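Local structure of vacuolar protein sorting-associated protein 53 (Saccharomyces cerevisiae, 3NS4) at residues Q117-F121 against F195-W199. The protein forms part of the GARP tethering complex, which links endosome-derived vesicles to the late Golgi through a t-SNARE during retrograde transport. The protein carries 2 engineered substitutions. Numbering follows the deposited sequence.
Sequences QLLKF and FIFKW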
loop_
_atom_site.group_PDB
_atom_site.type_symbol
_atom_site.label_atom_id
_atom_site.label_comp_id
_atom_site.label_asym_id
_atom_site.label_seq_id
_atom_site.Cartn_x
_atom_site.Cartn_y
_atom_site.Cartn_z
ATOM N N GLN A 117 -6.206 -1.408 -6.053
ATOM C CA GLN A 117 -5.327 -1.609 -4.914
ATOM C C GLN A 117 -5.051 -0.312 -4.195
ATOM O O GLN A 117 -5.187 -0.218 -2.946
ATOM C CB GLN A 117 -4.027 -2.208 -5.338
ATOM C CG GLN A 117 -4.195 -3.440 -6.157
ATOM C CD GLN A 117 -2.860 -4.122 -6.410
ATOM O OE1 GLN A 117 -2.699 -4.864 -7.394
ATOM N NE2 GLN A 117 -1.880 -3.861 -5.525
ATOM N N LEU A 118 -4.676 0.690 -4.978
ATOM C CA LEU A 118 -4.422 1.969 -4.400
ATOM C C LEU A 118 -5.614 2.387 -3.533
ATOM O O LEU A 118 -5.479 2.762 -2.350
ATOM C CB LEU A 118 -4.150 2.954 -5.521
ATOM C CG LEU A 118 -2.764 2.732 -6.164
ATOM C CD1 LEU A 118 -2.483 3.750 -7.242
ATOM C CD2 LEU A 118 -1.651 2.781 -5.094
ATOM N N LEU A 119 -6.793 2.232 -4.126
ATOM C CA LEU A 119 -8.026 2.625 -3.478
ATOM C C LEU A 119 -8.120 1.935 -2.151
ATOM O O LEU A 119 -8.320 2.563 -1.129
ATOM C CB LEU A 119 -9.238 2.358 -4.366
ATOM C CG LEU A 119 -10.575 2.955 -3.838
ATOM C CD1 LEU A 119 -10.520 4.428 -3.447
ATOM C CD2 LEU A 119 -11.759 2.749 -4.808
ATOM N N LYS A 120 -7.899 0.650 -2.146
ATOM C CA LYS A 120 -7.982 -0.020 -0.888
ATOM C C LYS A 120 -6.958 0.496 0.101
ATOM O O LYS A 120 -7.255 0.770 1.263
ATOM C CB LYS A 120 -7.798 -1.503 -1.114
ATOM C CG LYS A 120 -8.992 -2.113 -1.794
ATOM C CD LYS A 120 -8.639 -3.458 -2.317
ATOM C CE LYS A 120 -9.871 -4.157 -2.786
ATOM N NZ LYS A 120 -9.409 -5.478 -3.229
ATOM N N PHE A 121 -5.749 0.645 -0.376
ATOM C CA PHE A 121 -4.728 1.106 0.485
ATOM C C PHE A 121 -5.114 2.402 1.145
ATOM O O PHE A 121 -5.008 2.546 2.367
ATOM C CB PHE A 121 -3.504 1.333 -0.335
ATOM C CG PHE A 121 -2.371 1.855 0.441
ATOM C CD1 PHE A 121 -2.070 1.319 1.693
ATOM C CD2 PHE A 121 -1.557 2.849 -0.092
ATOM C CE1 PHE A 121 -1.003 1.796 2.435
ATOM C CE2 PHE A 121 -0.474 3.335 0.639
ATOM C CZ PHE A 121 -0.191 2.796 1.906
ATOM N N PHE A 195 0.581 -7.211 0.121
ATOM C CA PHE A 195 -0.384 -6.144 -0.048
ATOM C C PHE A 195 0.225 -5.055 -0.928
ATOM O O PHE A 195 0.986 -5.354 -1.831
ATOM C CB PHE A 195 -0.726 -5.611 1.336
ATOM C CG PHE A 195 -1.808 -4.577 1.355
ATOM C CD1 PHE A 195 -2.990 -4.755 0.634
ATOM C CD2 PHE A 195 -1.691 -3.465 2.170
ATOM C CE1 PHE A 195 -4.032 -3.797 0.681
ATOM C CE2 PHE A 195 -2.716 -2.507 2.237
ATOM C CZ PHE A 195 -3.889 -2.672 1.487
ATOM N N ILE A 196 -0.061 -3.798 -0.617
ATOM C CA ILE A 196 0.432 -2.658 -1.375
ATOM C C ILE A 196 1.976 -2.576 -1.426
ATOM O O ILE A 196 2.541 -1.888 -2.269
ATOM C CB ILE A 196 -0.140 -1.361 -0.755
ATOM C CG1 ILE A 196 -0.135 -0.226 -1.761
ATOM C CG2 ILE A 196 0.629 -0.959 0.515
ATOM C CD1 ILE A 196 -1.029 -0.421 -2.954
ATOM N N PHE A 197 2.657 -3.274 -0.525
ATOM C CA PHE A 197 4.102 -3.194 -0.468
ATOM C C PHE A 197 4.728 -4.031 -1.550
ATOM O O PHE A 197 5.945 -4.121 -1.664
ATOM C CB PHE A 197 4.572 -3.561 0.919
ATOM C CG PHE A 197 3.875 -2.777 1.985
ATOM C CD1 PHE A 197 4.105 -1.405 2.130
ATOM C CD2 PHE A 197 2.969 -3.391 2.846
ATOM C CE1 PHE A 197 3.445 -0.662 3.118
ATOM C CE2 PHE A 197 2.310 -2.651 3.869
ATOM C CZ PHE A 197 2.549 -1.283 3.983
ATOM N N LYS A 198 3.862 -4.650 -2.343
ATOM C CA LYS A 198 4.271 -5.391 -3.517
ATOM C C LYS A 198 5.101 -4.383 -4.349
ATOM O O LYS A 198 6.034 -4.734 -5.084
ATOM C CB LYS A 198 3.012 -5.853 -4.315
ATOM C CG LYS A 198 3.387 -6.205 -5.696
ATOM C CD LYS A 198 2.358 -6.829 -6.587
ATOM C CE LYS A 198 3.121 -7.163 -7.917
ATOM N NZ LYS A 198 2.695 -8.438 -8.580
ATOM N N TRP A 199 4.759 -3.114 -4.167
ATOM C CA TRP A 199 5.283 -2.028 -4.966
ATOM C C TRP A 199 6.503 -1.319 -4.408
ATOM O O TRP A 199 7.076 -0.462 -5.106
ATOM C CB TRP A 199 4.169 -1.008 -5.216
ATOM C CG TRP A 199 2.958 -1.599 -5.857
ATOM C CD1 TRP A 199 1.762 -1.902 -5.257
ATOM C CD2 TRP A 199 2.826 -1.990 -7.221
ATOM N NE1 TRP A 199 0.878 -2.445 -6.175
ATOM C CE2 TRP A 199 1.506 -2.510 -7.389
ATOM C CE3 TRP A 199 3.686 -1.945 -8.332
ATOM C CZ2 TRP A 199 1.032 -2.983 -8.629
ATOM C CZ3 TRP A 199 3.216 -2.412 -9.571
ATOM C CH2 TRP A 199 1.902 -2.927 -9.708
#
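In the all-helical C-terminal fragment of Vps53, a helical bundle whose structure suggests kinship with a family of tethering complexes, a short 3-10 turn packs against one flank of a long helix. The turn, I196 to W199, lies in the loop leading to helix 201-212 and docks onto helix 102-125 near the centre of the chain. I196 has the largest area covered by the contact, 81 Å². Its CA-to-CB bond points toward the helix, and its branched side chain meets two apolar neighbours three residues apart on the helix: I196 CD1 reaches L118 CD2 at 3.9 Å, while CG2 sits over the face of the F121 ring in a CH-pi contact, 3.9 Å from the centroid and 18° off the normal. A beta-branched residue suits this place because its two arms diverge from CB, CG2 resting on the ring while the CG1 arm carries CD1 to L118. F121, buried, gives one ring face to I196 CG2, and F121 CD1 also lies 3.9 Å from F195 CE2, an apolar contact. Q117, one turn before F121, stands at a partly exposed place that suits glutamine's mixed character; its aliphatic CB lies 4.2 Å from I196 CD1. Beyond the contact, L118 joins helix 102-125 to helix 20-47 through V40, while F197 stacks on F154 and so joins the turn to helix 149-159. Inside the helix, F121 N donates to Q117 O at 2.8 Å.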